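Local atomic coordinates of Baccell_00875 (Bacteroides cellulosilyticus DSM 14838, PDB entry 5NO8), a protein that is a polysaccharide lyase that probably removes the L-rhamnose caps linked to glucuronic acid on complex arabinogalactan proteins. Residues K344-F348 with F649-A655; A638-R643 with Y686-N691; A210-T214 with H536-Y540. All coordinates share one frame. Residues are numbered along the deposited sequence.

Overall arrangement
Each contact is partly buried. Contact 2 packs two helices of the helical region, 632-644 and 682-692, through Ala638, Val642 and Val690, with the ring of Tyr687 and waters along one border. Contact 1 sets a tight turn against helix 338-352. Its centre lies about 22 Å from the centre of the chain, the farthest of the three, and it relies on charged side chains and a glycine. Contact 3 bridges a loop of the strand-rich N-terminal part to a loop between helices, by one hydrogen bond and one water. Helix 682-692, one half of contact 2, also receives Arg345 and Phe649 of contact 1. Contacts 2 and 3 lie on opposite sides of the chain centre.

Contact 1 of 3, residues K344-F348 with F649-A655; sequences KRVDF and FFEDGKA
Residues 344-348 are helical, with Phe348 N bonded to Lys344 O at 3.0 Å. Phe650 to Gly653 form a type I beta turn, closed by Gly653 N to Phe650 O at 2.9 Å. An Asx turn overlaps its end, Asp652 OD1 accepting from Lys654 N at 3.3 Å. The backbones come closest at Arg345 and Gly653, CA to CA 4.1 Å. Gly653 has phi 92°, and a CB there would clash with Lys344 O and Phe348 CB. Lys344 (m, t, m, t) sends NZ to Glu651 O at 2.8 Å and makes a salt bridge to Glu651 OE1 at 2.9 Å. Arg345 (chi1 t, chi2 p) gives NH1 to Gly653 O at 2.9 Å. Ala655 CB covers one face of its guanidinium. Phe348 (t) places CZ 3.6 Å from Lys654 CG. Glu651 also bonds Ser336. Arg345 pairs with Asp681, just before helix 682-692, and Lys654 with Asp374. The Lys344 and Arg345 bonds fasten the loop before strand 659-660 to helix 338-352, whose Val346 side packs on helix 396-409.

Contact 2 of 3, residues A638-R643 with Y686-N691; sequences AENVVR and YYLLVN
Two helical segments run nearly antiparallel at 158°, signed crossing angle -158°, with axes 9.3 Å apart at closest approach. The nearest CA pairs are Val642-Tyr687 (5.1 Å) and Glu639-Val690 (6.5 Å). Tyr686 O lies 3.9 Å from Val642 CG1; its side chain leads away, and OH bonds Gln550. Tyr687 (t) brings CD2 to 3.6 Å from Val642 CG2; its hydroxyl bonds a glycerol, probably from crystallisation. Val690 (t) points at the other helix. Its CG1 meets Ala638 CB at 3.7 Å and its CG2 meets Val642 CG1 at 3.8 Å. Asn691 (m) turns ND2 back to Tyr687 O at 3.1 Å. One water links Asn691 ND2 (2.9 Å) to Glu639 O (2.8 Å). Another links Asn691 OD1 to Glu639 OE2, 2.8 Å from each; Glu639 also bonds Gln635. No direct hydrogen bond joins the segments: this is antiparallel apolar helix packing with a hydrated border. Helix 682-692 also touches helix 615-629 through Tyr686 and Leu689, helix 396-409 through Leu688, and helix 338-352 through Tyr687.

Contact 3 of 3, residues A210-T214 with H536-Y540; sequences ANSQT and HEVNY
Gln213, Val538 and Asn539 bury the most surface where these two irregular segments meet. The backbones are closest at Gln213 and Val538, CA to CA 6.1 Å. The first segment makes a type II' beta turn from Ala210 to Gln213, with Gln213 N bonded to Ala210 O at 2.8 Å. Its two central residues, Asn211 and Ser212, have phi/psi 46/-123° and -75/-7°. In the second segment, His536 N bonds Val538 O at 3.1 Å. Val538 itself is extended, at -126/153°.

Gln213 begins sideways, but chi1 and chi2 both near m bring its amide to the other loop. Its OE1 accepts from Asn539 N at 2.8 Å, with an N-H...O angle of 160°. The same OE1 lies 3.3 Å from Val538 CG1. Val538 (t) also packs on Ser212: CG2 is 3.9 Å from Ser212 CB, and CG1 is 3.8 Å from Ser212 O. Val538 also touches Tyr152 and Trp595.

Beside this pair, a water lies 2.6 Å from Ser212 OG and donates to Glu537 O at 2.9 Å. Ser212 OG also bonds Trp599, and the Glu537 carboxylate pairs with Arg447.

The loop before strand 217-221 therefore meets the loop before helix 542-559 through a side-chain amide oxygen accepting from a backbone NH, and a shared water. Such chemistry implies a small polar junction between the strand-rich and helical parts, with Val538 as its apolar component.

Contact 1 of 3, residues K344-F348 with F649-A655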
loop_
_atom_site.group_PDB
_atom_site.type_symbol
_atom_site.label_atom_id
_atom_site.label_comp_id
_atom_site.label_asym_id
_atom_site.label_seq_id
_atom_site.Cartn_x
_atom_site.Cartn_y
_atom_site.Cartn_z
ATOM N N LYS A 344 -7.560 16.897 16.733
ATOM C CA LYS A 344 -6.311 16.816 17.465
ATOM C C LYS A 344 -5.113 16.921 16.516
ATOM O O LYS A 344 -4.128 17.549 16.856
ATOM C CB LYS A 344 -6.244 15.545 18.291
ATOM C CG LYS A 344 -7.170 15.631 19.514
ATOM C CD LYS A 344 -7.009 14.463 20.451
ATOM C CE LYS A 344 -7.634 13.193 19.916
ATOM N NZ LYS A 344 -7.704 12.197 21.032
ATOM N N ARG A 345 -5.210 16.302 15.353
ATOM C CA ARG A 345 -4.116 16.356 14.386
ATOM C C ARG A 345 -3.890 17.793 13.893
ATOM O O ARG A 345 -2.771 18.276 13.839
ATOM C CB ARG A 345 -4.385 15.449 13.182
ATOM C CG ARG A 345 -3.322 15.518 12.084
ATOM C CD ARG A 345 -1.961 15.202 12.661
ATOM N NE ARG A 345 -0.877 15.442 11.727
ATOM C CZ ARG A 345 0.361 15.711 12.097
ATOM N NH1 ARG A 345 0.740 15.737 13.382
ATOM N NH2 ARG A 345 1.246 15.960 11.151
ATOM N N VAL A 346 -4.984 18.444 13.536
ATOM C CA VAL A 346 -4.922 19.820 13.069
ATOM C C VAL A 346 -4.296 20.726 14.122
ATOM O O VAL A 346 -3.439 21.526 13.796
ATOM C CB VAL A 346 -6.321 20.262 12.598
ATOM C CG1 VAL A 346 -6.461 21.765 12.485
ATOM C CG2 VAL A 346 -6.626 19.580 11.268
ATOM N N ASP A 347 -4.738 20.605 15.382
ATOM C CA ASP A 347 -4.160 21.389 16.474
ATOM C C ASP A 347 -2.688 21.106 16.680
ATOM O O ASP A 347 -1.933 22.011 16.947
ATOM C CB ASP A 347 -4.917 21.177 17.782
ATOM C CG ASP A 347 -6.336 21.790 17.757
ATOM O OD1 ASP A 347 -6.633 22.681 16.919
ATOM O OD2 ASP A 347 -7.162 21.385 18.613
ATOM N N PHE A 348 -2.274 19.847 16.518
ATOM C CA PHE A 348 -0.856 19.493 16.614
ATOM C C PHE A 348 -0.033 20.156 15.510
ATOM O O PHE A 348 1.070 20.655 15.783
ATOM C CB PHE A 348 -0.663 17.973 16.578
ATOM C CG PHE A 348 0.681 17.530 17.074
ATOM C CD1 PHE A 348 1.781 17.529 16.219
ATOM C CD2 PHE A 348 0.858 17.079 18.371
ATOM C CE1 PHE A 348 3.035 17.146 16.661
ATOM C CE2 PHE A 348 2.118 16.679 18.820
ATOM C CZ PHE A 348 3.209 16.723 17.972
ATOM N N PHE A 649 -2.616 8.397 12.223
ATOM C CA PHE A 649 -2.871 9.546 13.098
ATOM C C PHE A 649 -3.206 9.024 14.477
ATOM O O PHE A 649 -4.039 8.109 14.615
ATOM C CB PHE A 649 -4.034 10.365 12.506
ATOM C CG PHE A 649 -3.755 10.783 11.103
ATOM C CD1 PHE A 649 -2.978 11.908 10.854
ATOM C CD2 PHE A 649 -4.187 10.011 10.035
ATOM C CE1 PHE A 649 -2.625 12.244 9.550
ATOM C CE2 PHE A 649 -3.844 10.358 8.728
ATOM C CZ PHE A 649 -3.065 11.480 8.498
ATOM N N PHE A 650 -2.526 9.574 15.471
ATOM C CA PHE A 650 -2.603 9.093 16.833
ATOM C C PHE A 650 -3.420 10.021 17.733
ATOM O O PHE A 650 -3.651 11.203 17.407
ATOM C CB PHE A 650 -1.174 8.886 17.358
ATOM C CG PHE A 650 -0.305 8.093 16.396
ATOM C CD1 PHE A 650 -0.740 6.849 15.925
ATOM C CD2 PHE A 650 0.861 8.625 15.898
ATOM C CE1 PHE A 650 0.021 6.132 15.011
ATOM C CE2 PHE A 650 1.639 7.916 14.995
ATOM C CZ PHE A 650 1.204 6.666 14.543
ATOM N N GLU A 651 -3.814 9.500 18.885
ATOM C CA GLU A 651 -4.779 10.181 19.753
ATOM C C GLU A 651 -4.194 11.377 20.480
ATOM O O GLU A 651 -4.943 12.098 21.118
ATOM C CB GLU A 651 -5.387 9.229 20.783
ATOM C CG GLU A 651 -6.176 8.071 20.180
ATOM C CD GLU A 651 -7.528 8.439 19.625
ATOM O OE1 GLU A 651 -8.021 9.578 19.888
ATOM O OE2 GLU A 651 -8.107 7.558 18.926
ATOM N N ASP A 652 -2.879 11.569 20.422
ATOM C CA ASP A 652 -2.260 12.803 20.922
ATOM C C ASP A 652 -2.005 13.836 19.835
ATOM O O ASP A 652 -1.324 14.815 20.098
ATOM C CB ASP A 652 -0.956 12.476 21.681
ATOM C CG ASP A 652 0.055 11.687 20.834
ATOM O OD1 ASP A 652 -0.239 11.339 19.657
ATOM O OD2 ASP A 652 1.139 11.361 21.380
ATOM N N GLY A 653 -2.488 13.593 18.617
ATOM C CA GLY A 653 -2.317 14.511 17.513
ATOM C C GLY A 653 -1.090 14.259 16.668
ATOM O O GLY A 653 -0.936 14.902 15.651
ATOM N N LYS A 654 -0.207 13.355 17.104
ATOM C CA LYS A 654 0.986 13.007 16.318
ATOM C C LYS A 654 0.546 12.181 15.102
ATOM O O LYS A 654 -0.579 11.654 15.046
ATOM C CB LYS A 654 1.993 12.236 17.168
ATOM C CG LYS A 654 2.709 13.118 18.173
ATOM C CD LYS A 654 3.626 12.309 19.097
ATOM C CE LYS A 654 4.526 13.209 19.940
ATOM N NZ LYS A 654 5.483 12.412 20.754
ATOM N N ALA A 655 1.437 12.067 14.122
ATOM C CA ALA A 655 1.150 11.304 12.938
ATOM C C ALA A 655 2.433 10.636 12.440
ATOM O O ALA A 655 3.536 11.034 12.834
ATOM C CB ALA A 655 0.573 12.182 11.860
#

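Contact 2 of 3, residues A638-R643 with Y686-N691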
loop_
_atom_site.group_PDB
_atom_site.type_symbol
_atom_site.label_atom_id
_atom_site.label_comp_id
_atom_site.label_asym_id
_atom_site.label_seq_id
_atom_site.Cartn_x
_atom_site.Cartn_y
_atom_site.Cartn_z
ATOM N N ALA A 638 -14.652 4.144 -1.509
ATOM C CA ALA A 638 -13.880 5.330 -1.218
ATOM C C ALA A 638 -13.785 5.577 0.271
ATOM O O ALA A 638 -12.729 5.949 0.784
ATOM C CB ALA A 638 -14.506 6.555 -1.899
ATOM N N GLU A 639 -14.911 5.415 0.957
ATOM C CA GLU A 639 -14.963 5.620 2.415
ATOM C C GLU A 639 -14.057 4.646 3.179
ATOM O O GLU A 639 -13.387 5.024 4.155
ATOM C CB GLU A 639 -16.412 5.500 2.902
ATOM C CG GLU A 639 -17.244 6.729 2.543
ATOM C CD GLU A 639 -18.754 6.533 2.625
ATOM O OE1 GLU A 639 -19.198 5.456 3.090
ATOM O OE2 GLU A 639 -19.514 7.457 2.180
ATOM N N ASN A 640 -14.074 3.405 2.728
ATOM C CA ASN A 640 -13.226 2.355 3.281
ATOM C C ASN A 640 -11.741 2.680 3.101
ATOM O O ASN A 640 -10.949 2.558 4.060
ATOM C CB ASN A 640 -13.574 1.022 2.630
ATOM C CG ASN A 640 -12.739 -0.111 3.169
ATOM O OD1 ASN A 640 -12.640 -0.282 4.374
ATOM N ND2 ASN A 640 -12.101 -0.859 2.275
ATOM N N VAL A 641 -11.360 3.093 1.897
ATOM C CA VAL A 641 -9.953 3.426 1.637
ATOM C C VAL A 641 -9.432 4.517 2.589
ATOM O O VAL A 641 -8.395 4.369 3.235
ATOM C CB VAL A 641 -9.712 3.898 0.173
ATOM C CG1 VAL A 641 -8.283 4.378 0.009
ATOM C CG2 VAL A 641 -10.018 2.793 -0.806
ATOM N N VAL A 642 -10.154 5.629 2.676
ATOM C CA VAL A 642 -9.689 6.757 3.468
ATOM C C VAL A 642 -9.788 6.474 4.970
ATOM O O VAL A 642 -8.923 6.918 5.720
ATOM C CB VAL A 642 -10.336 8.099 3.031
ATOM C CG1 VAL A 642 -10.029 8.347 1.547
ATOM C CG2 VAL A 642 -11.848 8.152 3.312
ATOM N N ARG A 643 -10.794 5.712 5.386
ATOM C CA ARG A 643 -10.951 5.283 6.779
ATOM C C ARG A 643 -9.736 4.468 7.248
ATOM O O ARG A 643 -9.200 4.668 8.350
ATOM C CB ARG A 643 -12.234 4.461 6.902
ATOM C CG ARG A 643 -12.437 3.814 8.220
ATOM C CD ARG A 643 -13.897 3.450 8.406
ATOM N NE ARG A 643 -14.284 2.454 7.421
ATOM C CZ ARG A 643 -15.282 2.530 6.547
ATOM N NH1 ARG A 643 -16.104 3.570 6.505
ATOM N NH2 ARG A 643 -15.518 1.505 5.742
ATOM N N TYR A 686 -7.713 13.897 1.653
ATOM C CA TYR A 686 -8.563 13.051 0.863
ATOM C C TYR A 686 -9.716 12.431 1.649
ATOM O O TYR A 686 -10.797 12.179 1.083
ATOM C CB TYR A 686 -7.720 12.030 0.099
ATOM C CG TYR A 686 -7.033 12.699 -1.070
ATOM C CD1 TYR A 686 -7.775 13.174 -2.144
ATOM C CD2 TYR A 686 -5.686 12.955 -1.049
ATOM C CE1 TYR A 686 -7.163 13.809 -3.217
ATOM C CE2 TYR A 686 -5.057 13.593 -2.115
ATOM C CZ TYR A 686 -5.805 14.002 -3.196
ATOM O OH TYR A 686 -5.180 14.619 -4.241
ATOM N N TYR A 687 -9.514 12.231 2.952
ATOM C CA TYR A 687 -10.590 11.799 3.831
ATOM C C TYR A 687 -11.736 12.826 3.768
ATOM O O TYR A 687 -12.893 12.457 3.640
ATOM C CB TYR A 687 -10.102 11.651 5.267
ATOM C CG TYR A 687 -11.169 11.167 6.185
ATOM C CD1 TYR A 687 -12.075 12.050 6.752
ATOM C CD2 TYR A 687 -11.322 9.805 6.446
ATOM C CE1 TYR A 687 -13.093 11.592 7.585
ATOM C CE2 TYR A 687 -12.334 9.355 7.254
ATOM C CZ TYR A 687 -13.211 10.259 7.820
ATOM O OH TYR A 687 -14.234 9.765 8.615
ATOM N N LEU A 688 -11.377 14.094 3.849
ATOM C CA LEU A 688 -12.366 15.182 3.821
ATOM C C LEU A 688 -12.967 15.417 2.450
ATOM O O LEU A 688 -14.132 15.801 2.365
ATOM C CB LEU A 688 -11.787 16.459 4.398
ATOM C CG LEU A 688 -11.448 16.335 5.887
ATOM C CD1 LEU A 688 -10.703 17.520 6.385
ATOM C CD2 LEU A 688 -12.692 16.110 6.749
ATOM N N LEU A 689 -12.221 15.139 1.382
ATOM C CA LEU A 689 -12.817 15.099 0.045
ATOM C C LEU A 689 -13.898 14.042 -0.073
ATOM O O LEU A 689 -15.048 14.311 -0.450
ATOM C CB LEU A 689 -11.734 14.855 -1.019
ATOM C CG LEU A 689 -12.298 14.754 -2.450
ATOM C CD1 LEU A 689 -12.739 16.155 -2.896
ATOM C CD2 LEU A 689 -11.246 14.192 -3.370
ATOM N N VAL A 690 -13.541 12.808 0.281
ATOM C CA VAL A 690 -14.414 11.682 0.121
ATOM C C VAL A 690 -15.670 11.806 0.968
ATOM O O VAL A 690 -16.751 11.467 0.491
ATOM C CB VAL A 690 -13.683 10.368 0.472
ATOM C CG1 VAL A 690 -14.638 9.204 0.671
ATOM C CG2 VAL A 690 -12.662 10.062 -0.609
ATOM N N ASN A 691 -15.513 12.273 2.208
ATOM C CA ASN A 691 -16.621 12.268 3.159
ATOM C C ASN A 691 -17.449 13.544 3.158
ATOM O O ASN A 691 -18.607 13.499 3.551
ATOM C CB ASN A 691 -16.128 11.926 4.549
ATOM C CG ASN A 691 -15.862 10.450 4.672
ATOM O OD1 ASN A 691 -16.808 9.653 4.618
ATOM N ND2 ASN A 691 -14.587 10.063 4.705
HETATM O O HOH W 1 -14.409 7.256 5.445
HETATM O O HOH W 2 -19.368 9.898 3.596
#

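Contact 3 of 3, residues A210-T214 with H536-Y540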
loop_
_atom_site.group_PDB
_atom_site.type_symbol
_atom_site.label_atom_id
_atom_site.label_comp_id
_atom_site.label_asym_id
_atom_site.label_seq_id
_atom_site.Cartn_x
_atom_site.Cartn_y
_atom_site.Cartn_z
ATOM N N ALA A 210 18.068 -1.522 -7.145
ATOM C CA ALA A 210 16.960 -1.003 -7.920
ATOM C C ALA A 210 15.985 -0.119 -7.112
ATOM O O ALA A 210 14.925 0.199 -7.626
ATOM C CB ALA A 210 16.230 -2.115 -8.656
ATOM N N ASN A 211 16.400 0.353 -5.927
ATOM C CA ASN A 211 15.710 1.426 -5.174
ATOM C C ASN A 211 14.192 1.168 -5.135
ATOM O O ASN A 211 13.800 0.092 -4.700
ATOM C CB ASN A 211 16.132 2.848 -5.659
ATOM C CG ASN A 211 15.913 3.077 -7.149
ATOM O OD1 ASN A 211 16.764 2.705 -7.989
ATOM N ND2 ASN A 211 14.788 3.722 -7.497
ATOM N N SER A 212 13.353 2.099 -5.608
ATOM C CA SER A 212 11.900 1.961 -5.594
ATOM C C SER A 212 11.290 1.009 -6.615
ATOM O O SER A 212 10.076 0.755 -6.567
ATOM C CB SER A 212 11.270 3.362 -5.799
ATOM O OG SER A 212 11.920 4.338 -4.965
ATOM N N GLN A 213 12.101 0.482 -7.546
ATOM C CA GLN A 213 11.581 -0.160 -8.746
ATOM C C GLN A 213 11.344 -1.665 -8.607
ATOM O O GLN A 213 11.010 -2.340 -9.582
ATOM C CB GLN A 213 12.540 0.066 -9.926
ATOM C CG GLN A 213 13.113 1.465 -10.082
ATOM C CD GLN A 213 12.046 2.535 -10.193
ATOM O OE1 GLN A 213 10.908 2.271 -10.589
ATOM N NE2 GLN A 213 12.421 3.759 -9.861
ATOM N N THR A 214 11.514 -2.188 -7.392
ATOM C CA THR A 214 11.249 -3.580 -7.134
ATOM C C THR A 214 10.717 -3.755 -5.739
ATOM O O THR A 214 11.166 -3.068 -4.855
ATOM C CB THR A 214 12.519 -4.424 -7.262
ATOM O OG1 THR A 214 12.191 -5.782 -6.981
ATOM C CG2 THR A 214 13.640 -3.980 -6.313
ATOM N N HIS A 536 7.883 8.132 -13.958
ATOM C CA HIS A 536 8.101 9.349 -13.174
ATOM C C HIS A 536 9.169 9.019 -12.136
ATOM O O HIS A 536 10.256 8.581 -12.505
ATOM C CB HIS A 536 6.772 9.869 -12.589
ATOM C CG HIS A 536 5.847 10.438 -13.619
ATOM N ND1 HIS A 536 5.190 9.658 -14.546
ATOM C CD2 HIS A 536 5.483 11.718 -13.878
ATOM C CE1 HIS A 536 4.462 10.431 -15.332
ATOM N NE2 HIS A 536 4.615 11.683 -14.941
ATOM N N GLU A 537 8.887 9.203 -10.847
ATOM C CA GLU A 537 9.887 8.979 -9.813
ATOM C C GLU A 537 10.009 7.475 -9.499
ATOM O O GLU A 537 11.014 7.017 -8.951
ATOM C CB GLU A 537 9.557 9.861 -8.601
ATOM C CG GLU A 537 9.715 11.344 -8.985
ATOM C CD GLU A 537 9.266 12.354 -7.937
ATOM O OE1 GLU A 537 8.653 11.954 -6.920
ATOM O OE2 GLU A 537 9.515 13.569 -8.164
ATOM N N VAL A 538 8.980 6.719 -9.875
ATOM C CA VAL A 538 9.025 5.258 -9.947
ATOM C C VAL A 538 8.585 4.945 -11.374
ATOM O O VAL A 538 7.857 5.735 -11.973
ATOM C CB VAL A 538 8.069 4.628 -8.903
ATOM C CG1 VAL A 538 8.225 3.113 -8.824
ATOM C CG2 VAL A 538 8.287 5.254 -7.524
ATOM N N ASN A 539 9.021 3.814 -11.929
ATOM C CA ASN A 539 8.773 3.518 -13.354
ATOM C C ASN A 539 7.318 3.239 -13.667
ATOM O O ASN A 539 6.835 3.558 -14.748
ATOM C CB ASN A 539 9.612 2.323 -13.851
ATOM C CG ASN A 539 11.111 2.561 -13.769
ATOM O OD1 ASN A 539 11.899 1.592 -13.637
ATOM N ND2 ASN A 539 11.526 3.824 -13.815
ATOM N N TYR A 540 6.635 2.608 -12.719
ATOM C CA TYR A 540 5.226 2.350 -12.838
ATOM C C TYR A 540 4.753 2.220 -11.419
ATOM O O TYR A 540 5.403 1.544 -10.646
ATOM C CB TYR A 540 5.002 1.041 -13.602
ATOM C CG TYR A 540 3.569 0.615 -13.685
ATOM C CD1 TYR A 540 2.702 1.190 -14.609
ATOM C CD2 TYR A 540 3.056 -0.365 -12.819
ATOM C CE1 TYR A 540 1.368 0.821 -14.672
ATOM C CE2 TYR A 540 1.724 -0.755 -12.888
ATOM C CZ TYR A 540 0.885 -0.150 -13.809
ATOM O OH TYR A 540 -0.432 -0.530 -13.884
HETATM O O HOH W 3 11.622 6.601 -6.179
#